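Local structure of protein YiiM (Escherichia coli, 1O65) at residues Leu69-Arg74 with Leu100-Leu105; Ile144-Gln149 with Arg231-Lys236; Leu44-Leu49 with Tyr158-Pro163. The protein is of unknown function but, as a MOSC-family protein, may bind molybdenum and act as an oxidoreductase. All blocks are in the same frame, centred on the assembly; numbering follows the deposited sequence.

Overall arrangement
Interactions 1 and 3 both reach the mixed beta sheet of the MOSC domain, where strands 69-73 and 156-160 are antiparallel neighbours, while strand 43-47 of interaction 3 belongs to a small antiparallel sheet; their centres lie about 17 Å apart. They meet directly: Leu69 O is 2.8 Å from Tyr158 N, probably a hydrogen bond, and Leu69 CD1 packs 3.7 Å from Leu46 CD2. In sequence, interaction 1 is nested within the loop that interaction 3 closes. Interaction 2, where the C-terminal helix meets helix 144-151, touches interaction 1 through Tyr72 CE1 and Met148 CE, 4.0 Å apart. Interactions 2 and 3 lie on opposite sides of the chain's centre, nearest atoms about 14 Å apart.

Interaction 1 of 3, residues Leu69-Arg74 with Leu100-Leu105; sequences LCHYPR and LSTDGL
Parallel pairing between residues 69-74 and 100-105 rests on three backbone hydrogen bonds. Cys70 O accepts from Leu100 N at 3.1 Å, Leu100 O in turn accepts from Tyr72 N, and Thr102 O takes the N-H of Arg74 at 3.0 Å; each donor lies nearly along the C=O axis. The His71 ring, its CG anti to the backbone N (chi1 -162°), crosses Leu100 at about a right angle, with Leu100 CB over one face in a CH-pi contact. At the ring's edge NE2 is hydrogen-bonded to Thr102 OG1 at 2.9 Å, in the ring plane, while ND1 is satisfied by Tyr158 OH, so both imidazole nitrogens are engaged and the rotation of the ring is fixed. These are the two strands of a beta-alpha-beta unit whose helix, 75-83, follows directly after Arg74. Tyr72 O accepts a hydrogen bond from a water, 2.7 Å away, which itself accepts from Ser101 OG. The Arg74 side chain bends at chi3 (-76°) and lays its guanidinium over the backbone of Thr102. NH2 forms a salt bridge with Asp103 OD2, 2.7 Å long and approached from above the carboxylate plane, and also donates to a second water; NH1 has a salt-bridge partner in Asp18 on strand 14-21.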
loop_
_atom_site.group_PDB
_atom_site.type_symbol
_atom_site.label_atom_id
_atom_site.label_comp_id
_atom_site.label_asym_id
_atom_site.label_seq_id
_atom_site.Cartn_x
_atom_site.Cartn_y
_atom_site.Cartn_z
ATOM N N LEU A 69 -0.041 -7.518 3.704
ATOM C CA LEU A 69 -0.627 -6.442 4.451
ATOM C C LEU A 69 -0.870 -5.173 3.622
ATOM O O LEU A 69 0.006 -4.727 2.890
ATOM C CB LEU A 69 0.285 -6.015 5.616
ATOM C CG LEU A 69 0.431 -6.922 6.820
ATOM C CD1 LEU A 69 1.744 -6.654 7.542
ATOM C CD2 LEU A 69 -0.733 -6.775 7.800
ATOM N N CYS A 70 -2.011 -4.545 3.827
ATOM C CA CYS A 70 -2.405 -3.344 3.098
ATOM C C CYS A 70 -2.447 -2.155 4.063
ATOM O O CYS A 70 -3.058 -2.290 5.136
ATOM C CB CYS A 70 -3.796 -3.552 2.480
ATOM S SG CYS A 70 -4.462 -2.043 1.680
ATOM N N HIS A 71 -1.869 -1.034 3.701
ATOM C CA HIS A 71 -1.841 0.131 4.579
ATOM C C HIS A 71 -2.599 1.303 3.967
ATOM O O HIS A 71 -2.395 1.575 2.781
ATOM C CB HIS A 71 -0.360 0.592 4.737
ATOM C CG HIS A 71 -0.139 1.485 5.910
ATOM N ND1 HIS A 71 0.755 1.168 6.931
ATOM C CD2 HIS A 71 -0.727 2.651 6.274
ATOM C CE1 HIS A 71 0.708 2.110 7.857
ATOM N NE2 HIS A 71 -0.175 3.020 7.482
ATOM N N TYR A 72 -3.400 2.032 4.745
ATOM C CA TYR A 72 -4.035 3.237 4.184
ATOM C C TYR A 72 -3.935 4.364 5.213
ATOM O O TYR A 72 -4.274 4.245 6.397
ATOM C CB TYR A 72 -5.445 3.022 3.697
ATOM C CG TYR A 72 -5.944 4.025 2.677
ATOM C CD1 TYR A 72 -5.451 4.039 1.381
ATOM C CD2 TYR A 72 -6.927 4.966 3.003
ATOM C CE1 TYR A 72 -5.892 4.937 0.432
ATOM C CE2 TYR A 72 -7.372 5.866 2.062
ATOM C CZ TYR A 72 -6.860 5.853 0.777
ATOM O OH TYR A 72 -7.308 6.765 -0.154
ATOM N N PRO A 73 -3.353 5.473 4.787
ATOM C CA PRO A 73 -3.202 6.601 5.694
ATOM C C PRO A 73 -4.552 7.201 6.020
ATOM O O PRO A 73 -5.342 7.527 5.097
ATOM C CB PRO A 73 -2.310 7.568 4.941
ATOM C CG PRO A 73 -1.653 6.762 3.852
ATOM C CD PRO A 73 -2.614 5.648 3.521
ATOM N N ARG A 74 -4.843 7.388 7.309
ATOM C CA ARG A 74 -6.076 8.089 7.682
ATOM C C ARG A 74 -6.080 9.515 7.126
ATOM O O ARG A 74 -7.183 10.055 6.935
ATOM C CB ARG A 74 -6.318 8.157 9.190
ATOM C CG ARG A 74 -6.694 6.819 9.821
ATOM C CD ARG A 74 -7.267 6.989 11.231
ATOM N NE ARG A 74 -6.197 7.256 12.175
ATOM C CZ ARG A 74 -5.346 6.510 12.825
ATOM N NH1 ARG A 74 -5.305 5.188 12.725
ATOM N NH2 ARG A 74 -4.453 7.069 13.667
ATOM N N LEU A 100 -3.775 -2.028 8.097
ATOM C CA LEU A 100 -3.086 -1.097 8.984
ATOM C C LEU A 100 -3.528 0.352 8.808
ATOM O O LEU A 100 -3.471 0.908 7.723
ATOM C CB LEU A 100 -1.577 -1.185 8.787
ATOM C CG LEU A 100 -0.910 -2.541 9.022
ATOM C CD1 LEU A 100 0.597 -2.454 8.867
ATOM C CD2 LEU A 100 -1.278 -3.102 10.385
ATOM N N SER A 101 -3.916 0.997 9.918
ATOM C CA SER A 101 -4.385 2.381 9.834
ATOM C C SER A 101 -3.568 3.257 10.777
ATOM O O SER A 101 -3.412 2.910 11.945
ATOM C CB SER A 101 -5.867 2.471 10.134
ATOM O OG SER A 101 -6.307 3.820 10.177
ATOM N N THR A 102 -3.032 4.366 10.278
ATOM C CA THR A 102 -2.209 5.280 11.015
ATOM C C THR A 102 -2.347 6.765 10.628
ATOM O O THR A 102 -2.978 7.176 9.661
ATOM C CB THR A 102 -0.703 5.028 10.675
ATOM O OG1 THR A 102 -0.563 5.239 9.260
ATOM C CG2 THR A 102 -0.170 3.693 11.093
ATOM N N ASP A 103 -1.592 7.574 11.365
ATOM C CA ASP A 103 -1.377 8.984 11.109
ATOM C C ASP A 103 0.161 9.130 10.948
ATOM O O ASP A 103 0.852 8.248 11.469
ATOM C CB ASP A 103 -1.751 9.906 12.249
ATOM C CG ASP A 103 -3.233 10.107 12.463
ATOM O OD1 ASP A 103 -3.919 10.695 11.608
ATOM O OD2 ASP A 103 -3.677 9.671 13.548
ATOM N N GLY A 104 0.637 10.133 10.236
ATOM C CA GLY A 104 2.062 10.367 10.120
ATOM C C GLY A 104 2.774 9.639 9.013
ATOM O O GLY A 104 3.974 9.882 8.839
ATOM N N LEU A 105 2.147 8.701 8.300
ATOM C CA LEU A 105 2.800 7.963 7.228
ATOM C C LEU A 105 2.030 8.118 5.925
ATOM O O LEU A 105 0.849 7.739 5.826
ATOM C CB LEU A 105 2.945 6.484 7.577
ATOM C CG LEU A 105 3.978 6.126 8.643
ATOM C CD1 LEU A 105 3.902 4.651 9.001
ATOM C CD2 LEU A 105 5.384 6.448 8.175
HETATM O O HOH W 1 -6.682 4.078 7.581
HETATM O O HOH W 2 -3.058 4.831 14.587
#

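Interaction 2 of 3, residues Ile144-Gln149 with Arg231-Lys236; sequences IAQLMQ and RRLWGK
Leu233 carries the contact of the C-terminal helix 230-234 with the side of helix 144-151. With CG anti to the carbonyl carbon, it points its two methyls between Ala145, Gln146 and Gln149. CD2 lies 3.6 Å from Ala145 O and 4.1 Å from Ala145 CB, and CD1 and CD2 each lie 3.5 Å from Gln149 OE1. This buried side is closed by Gln149, whose extended chain crosses Arg232 at about a right angle. Arg232 grips it end-on, NH1 nearly along the C=O axis at 3.1 Å and NH2 from above the carbonyl plane at 3.0 Å, both donating to Gln149 OE1, which lies in the guanidinium plane; NH1 also serves Pro131 O. Two donors on one oxygen, with the positive charge behind them, would probably polarise the amide carbonyl. An alanine in place of Gln149 would remove the acceptor shared by both arginine nitrogens and would probably loosen the packing around the Leu233 methyls.

The flank of Gln146 and Trp234, both partly exposed, is looser and faces solvent more than buried Ala145, Gln149 and Leu233. There the Gln146 chain, bent at chi2 (75°), brings OE1 to Trp234 NE1 at 3.2 Å, a bent bond (140°) made in the carbonyl plane but tilted from the indole plane. Gln146 NE2 turns instead to Asn150, and Gln146 CB approaches Trp234 CZ2 at 3.8 Å. Gly235, with positive phi, then takes the chain out of the helix. The whole is a helix-helix contact packing the last helix against helix 144-151 of the MOSC family region.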
loop_
_atom_site.group_PDB
_atom_site.type_symbol
_atom_site.label_atom_id
_atom_site.label_comp_id
_atom_site.label_asym_id
_atom_site.label_seq_id
_atom_site.Cartn_x
_atom_site.Cartn_y
_atom_site.Cartn_z
ATOM N N ILE A 144 -14.116 6.305 -8.284
ATOM C CA ILE A 144 -13.207 6.421 -7.139
ATOM C C ILE A 144 -11.868 5.778 -7.455
ATOM O O ILE A 144 -10.815 6.390 -7.177
ATOM C CB ILE A 144 -13.813 5.922 -5.835
ATOM C CG1 ILE A 144 -12.952 6.231 -4.604
ATOM C CG2 ILE A 144 -14.057 4.410 -5.854
ATOM C CD1 ILE A 144 -12.996 7.646 -4.112
ATOM N N ALA A 145 -11.841 4.638 -8.152
ATOM C CA ALA A 145 -10.536 4.032 -8.479
ATOM C C ALA A 145 -9.717 4.966 -9.362
ATOM O O ALA A 145 -8.507 5.169 -9.135
ATOM C CB ALA A 145 -10.668 2.638 -9.025
ATOM N N GLN A 146 -10.341 5.614 -10.340
ATOM C CA GLN A 146 -9.598 6.578 -11.167
ATOM C C GLN A 146 -9.083 7.702 -10.273
ATOM O O GLN A 146 -7.927 8.111 -10.315
ATOM C CB GLN A 146 -10.478 7.100 -12.295
ATOM C CG GLN A 146 -9.779 8.061 -13.250
ATOM C CD GLN A 146 -8.839 7.327 -14.193
ATOM O OE1 GLN A 146 -9.311 6.576 -15.057
ATOM N NE2 GLN A 146 -7.526 7.492 -14.059
ATOM N N LEU A 147 -9.922 8.255 -9.432
ATOM C CA LEU A 147 -9.577 9.319 -8.496
ATOM C C LEU A 147 -8.395 8.906 -7.632
ATOM O O LEU A 147 -7.407 9.637 -7.598
ATOM C CB LEU A 147 -10.814 9.702 -7.692
ATOM C CG LEU A 147 -11.570 10.982 -7.978
ATOM C CD1 LEU A 147 -11.391 11.566 -9.376
ATOM C CD2 LEU A 147 -13.077 10.731 -7.749
ATOM N N MET A 148 -8.428 7.754 -6.950
ATOM C CA MET A 148 -7.277 7.348 -6.143
ATOM C C MET A 148 -5.989 7.344 -6.962
ATOM O O MET A 148 -4.978 7.926 -6.552
ATOM C CB MET A 148 -7.396 5.970 -5.516
ATOM C CG MET A 148 -8.629 5.668 -4.720
ATOM S SD MET A 148 -8.672 3.970 -4.156
ATOM C CE MET A 148 -7.153 3.853 -3.212
ATOM N N GLN A 149 -6.021 6.679 -8.122
ATOM C CA GLN A 149 -4.819 6.618 -8.965
ATOM C C GLN A 149 -4.330 7.999 -9.398
ATOM O O GLN A 149 -3.107 8.270 -9.341
ATOM C CB GLN A 149 -5.036 5.701 -10.158
ATOM C CG GLN A 149 -3.740 5.411 -10.931
ATOM C CD GLN A 149 -4.077 4.677 -12.218
ATOM O OE1 GLN A 149 -4.326 3.476 -12.216
ATOM N NE2 GLN A 149 -4.121 5.427 -13.310
ATOM N N ARG A 231 -9.244 -1.981 -17.863
ATOM C CA ARG A 231 -9.981 -3.018 -17.151
ATOM C C ARG A 231 -9.836 -2.906 -15.639
ATOM O O ARG A 231 -10.818 -3.063 -14.919
ATOM C CB ARG A 231 -9.574 -4.415 -17.632
ATOM C CG ARG A 231 -9.972 -4.678 -19.069
ATOM C CD ARG A 231 -11.469 -4.720 -19.261
ATOM N NE ARG A 231 -11.871 -5.304 -20.526
ATOM C CZ ARG A 231 -11.457 -4.967 -21.741
ATOM N NH1 ARG A 231 -10.575 -3.992 -21.948
ATOM N NH2 ARG A 231 -11.922 -5.636 -22.802
ATOM N N ARG A 232 -8.608 -2.690 -15.173
ATOM C CA ARG A 232 -8.379 -2.607 -13.719
ATOM C C ARG A 232 -9.179 -1.478 -13.103
ATOM O O ARG A 232 -9.940 -1.717 -12.180
ATOM C CB ARG A 232 -6.883 -2.458 -13.425
ATOM C CG ARG A 232 -6.545 -2.155 -11.974
ATOM C CD ARG A 232 -5.014 -2.226 -11.788
ATOM N NE ARG A 232 -4.329 -1.335 -12.748
ATOM C CZ ARG A 232 -4.219 -0.026 -12.496
ATOM N NH1 ARG A 232 -4.723 0.479 -11.376
ATOM N NH2 ARG A 232 -3.626 0.790 -13.357
ATOM N N LEU A 233 -9.118 -0.277 -13.653
ATOM C CA LEU A 233 -9.788 0.879 -13.094
ATOM C C LEU A 233 -11.297 0.897 -13.275
ATOM O O LEU A 233 -12.011 1.465 -12.435
ATOM C CB LEU A 233 -9.225 2.164 -13.739
ATOM C CG LEU A 233 -7.780 2.510 -13.347
ATOM C CD1 LEU A 233 -7.179 3.509 -14.309
ATOM C CD2 LEU A 233 -7.735 3.004 -11.911
ATOM N N TRP A 234 -11.785 0.385 -14.405
ATOM C CA TRP A 234 -13.192 0.411 -14.742
ATOM C C TRP A 234 -13.887 -0.921 -14.890
ATOM O O TRP A 234 -15.115 -0.969 -15.037
ATOM C CB TRP A 234 -13.364 1.235 -16.039
ATOM C CG TRP A 234 -12.880 2.645 -15.871
ATOM C CD1 TRP A 234 -11.685 3.150 -16.279
ATOM C CD2 TRP A 234 -13.575 3.734 -15.249
ATOM N NE1 TRP A 234 -11.580 4.481 -15.955
ATOM C CE2 TRP A 234 -12.728 4.860 -15.307
ATOM C CE3 TRP A 234 -14.839 3.868 -14.658
ATOM C CZ2 TRP A 234 -13.099 6.105 -14.804
ATOM C CZ3 TRP A 234 -15.194 5.106 -14.149
ATOM C CH2 TRP A 234 -14.331 6.205 -14.252
ATOM N N GLY A 235 -13.187 -2.036 -14.771
ATOM C CA GLY A 235 -13.825 -3.356 -14.903
ATOM C C GLY A 235 -14.653 -3.420 -16.181
ATOM O O GLY A 235 -14.211 -2.971 -17.244
ATOM N N LYS A 236 -15.876 -3.929 -16.105
ATOM C CA LYS A 236 -16.750 -4.007 -17.278
ATOM C C LYS A 236 -17.181 -2.612 -17.721
ATOM O O LYS A 236 -18.330 -2.227 -17.542
ATOM C CB LYS A 236 -17.982 -4.879 -17.001
#

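Interaction 3 of 3, residues Leu44-Leu49 with Tyr158-Pro163; sequences LMLTEL and YSVIAP
A corner of the MOSC domain, where the chain leaves strand 156-160 of the large mixed sheet and turns into strand 164-167 of the small antiparallel one, packs here on strand 43-47 and the turn after it. At the corner Ile161 and Ala162 both face Leu122, a classic beta bulge. Val160, just before the corner, points at residues 44-49. Its CG2, anti to the carbonyl carbon, meets Leu46 tip to tip, with CD1 of Leu46 only 3.5 Å away. With CG anti to the backbone N (chi1 164°) and chi2 at 55°, Leu46 turns that branch to the valine, and it is buried with Leu69, Ile123 and Leu51 around it. The same valine also lies against the backbone of the turn: CG2 is 3.7 Å from Thr47 O, and CB is 3.9 Å from Glu48 O.

Nearer the surface Pro163 follows the corner. Its CB lies 3.2 Å from Leu46 O, and the residue next along, Gly164, carries the backbone pairing with Leu46. Met45 bends at chi2 (58°) and crosses the proline obliquely, setting its terminal methyl CE 4.0 Å from Pro163 CB. The polar link between the segments is a water that donates to Glu48 O at 2.5 Å and accepts from Val160 N at 2.7 Å, spanning the turn and the strand end. Direct contact is thus made by aliphatic carbons, against one another and against the carbonyl oxygens of residues 46-48; a single water joins the two backbones, so van der Waals packing mainly holds the segments, with directional pairing beginning beside them at Gly164.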
loop_
_atom_site.group_PDB
_atom_site.type_symbol
_atom_site.label_atom_id
_atom_site.label_comp_id
_atom_site.label_asym_id
_atom_site.label_seq_id
_atom_site.Cartn_x
_atom_site.Cartn_y
_atom_site.Cartn_z
ATOM N N LEU A 44 -2.192 -10.921 17.637
ATOM C CA LEU A 44 -2.393 -11.955 16.653
ATOM C C LEU A 44 -1.094 -12.207 15.872
ATOM O O LEU A 44 -0.173 -11.401 15.767
ATOM C CB LEU A 44 -3.554 -11.698 15.714
ATOM C CG LEU A 44 -3.521 -10.534 14.742
ATOM C CD1 LEU A 44 -4.867 -10.353 14.057
ATOM C CD2 LEU A 44 -3.103 -9.221 15.408
ATOM N N MET A 45 -1.025 -13.405 15.326
ATOM C CA MET A 45 0.084 -13.905 14.564
ATOM C C MET A 45 0.095 -13.351 13.142
ATOM O O MET A 45 -0.932 -13.295 12.448
ATOM C CB MET A 45 -0.012 -15.439 14.550
ATOM C CG MET A 45 1.196 -16.123 13.952
ATOM S SD MET A 45 2.757 -15.725 14.786
ATOM C CE MET A 45 3.874 -16.120 13.430
ATOM N N LEU A 46 1.234 -12.766 12.762
ATOM C CA LEU A 46 1.367 -12.279 11.382
ATOM C C LEU A 46 2.204 -13.325 10.631
ATOM O O LEU A 46 3.373 -13.540 10.989
ATOM C CB LEU A 46 1.992 -10.896 11.300
ATOM C CG LEU A 46 2.517 -10.446 9.938
ATOM C CD1 LEU A 46 1.467 -10.525 8.831
ATOM C CD2 LEU A 46 3.087 -9.033 9.990
ATOM N N THR A 47 1.583 -14.005 9.676
ATOM C CA THR A 47 2.300 -15.036 8.916
ATOM C C THR A 47 2.761 -14.502 7.576
ATOM O O THR A 47 2.392 -13.397 7.182
ATOM C CB THR A 47 1.447 -16.306 8.720
ATOM O OG1 THR A 47 2.310 -17.341 8.184
ATOM C CG2 THR A 47 0.313 -16.120 7.747
ATOM N N GLU A 48 3.489 -15.278 6.798
ATOM C CA GLU A 48 3.971 -14.893 5.487
ATOM C C GLU A 48 2.908 -14.239 4.610
ATOM O O GLU A 48 3.152 -13.261 3.930
ATOM C CB GLU A 48 4.445 -16.154 4.729
ATOM C CG GLU A 48 4.814 -15.865 3.276
ATOM C CD GLU A 48 5.415 -17.056 2.564
ATOM O OE1 GLU A 48 4.661 -17.995 2.225
ATOM O OE2 GLU A 48 6.637 -17.071 2.312
ATOM N N LEU A 49 1.736 -14.860 4.557
ATOM C CA LEU A 49 0.641 -14.449 3.722
ATOM C C LEU A 49 -0.277 -13.397 4.306
ATOM O O LEU A 49 -1.143 -12.892 3.606
ATOM C CB LEU A 49 -0.175 -15.723 3.373
ATOM C CG LEU A 49 0.583 -16.746 2.512
ATOM C CD1 LEU A 49 -0.348 -17.916 2.177
ATOM C CD2 LEU A 49 1.106 -16.089 1.244
ATOM N N TYR A 158 2.688 -4.542 2.067
ATOM C CA TYR A 158 3.933 -5.003 2.650
ATOM C C TYR A 158 4.167 -6.504 2.382
ATOM O O TYR A 158 3.196 -7.235 2.201
ATOM C CB TYR A 158 3.938 -4.868 4.171
ATOM C CG TYR A 158 3.828 -3.503 4.768
ATOM C CD1 TYR A 158 2.576 -2.942 5.034
ATOM C CD2 TYR A 158 4.949 -2.771 5.105
ATOM C CE1 TYR A 158 2.458 -1.694 5.614
ATOM C CE2 TYR A 158 4.847 -1.519 5.695
ATOM C CZ TYR A 158 3.608 -0.989 5.930
ATOM O OH TYR A 158 3.450 0.244 6.509
ATOM N N SER A 159 5.444 -6.874 2.301
ATOM C CA SER A 159 5.774 -8.300 2.296
ATOM C C SER A 159 6.178 -8.598 3.753
ATOM O O SER A 159 6.570 -7.673 4.489
ATOM C CB SER A 159 6.892 -8.720 1.371
ATOM O OG SER A 159 8.076 -8.020 1.658
ATOM N N VAL A 160 6.000 -9.827 4.191
ATOM C CA VAL A 160 6.368 -10.131 5.579
ATOM C C VAL A 160 7.768 -10.709 5.581
ATOM O O VAL A 160 7.995 -11.789 5.062
ATOM C CB VAL A 160 5.301 -11.024 6.225
ATOM C CG1 VAL A 160 5.746 -11.585 7.567
ATOM C CG2 VAL A 160 4.016 -10.203 6.446
ATOM N N ILE A 161 8.731 -9.970 6.147
ATOM C CA ILE A 161 10.107 -10.416 6.217
ATOM C C ILE A 161 10.278 -11.435 7.338
ATOM O O ILE A 161 10.950 -12.437 7.139
ATOM C CB ILE A 161 11.080 -9.248 6.403
ATOM C CG1 ILE A 161 10.990 -8.231 5.262
ATOM C CG2 ILE A 161 12.511 -9.772 6.590
ATOM C CD1 ILE A 161 11.081 -8.785 3.866
ATOM N N ALA A 162 9.745 -11.189 8.515
ATOM C CA ALA A 162 9.829 -12.153 9.611
ATOM C C ALA A 162 8.451 -12.232 10.291
ATOM O O ALA A 162 7.965 -11.227 10.833
ATOM C CB ALA A 162 10.857 -11.816 10.666
ATOM N N PRO A 163 7.861 -13.420 10.203
ATOM C CA PRO A 163 6.560 -13.638 10.820
ATOM C C PRO A 163 6.643 -13.567 12.324
ATOM O O PRO A 163 7.719 -13.765 12.918
ATOM C CB PRO A 163 6.090 -14.984 10.300
ATOM C CG PRO A 163 6.997 -15.383 9.213
ATOM C CD PRO A 163 8.145 -14.422 9.149
HETATM O O HOH W 3 5.049 -11.958 2.890
#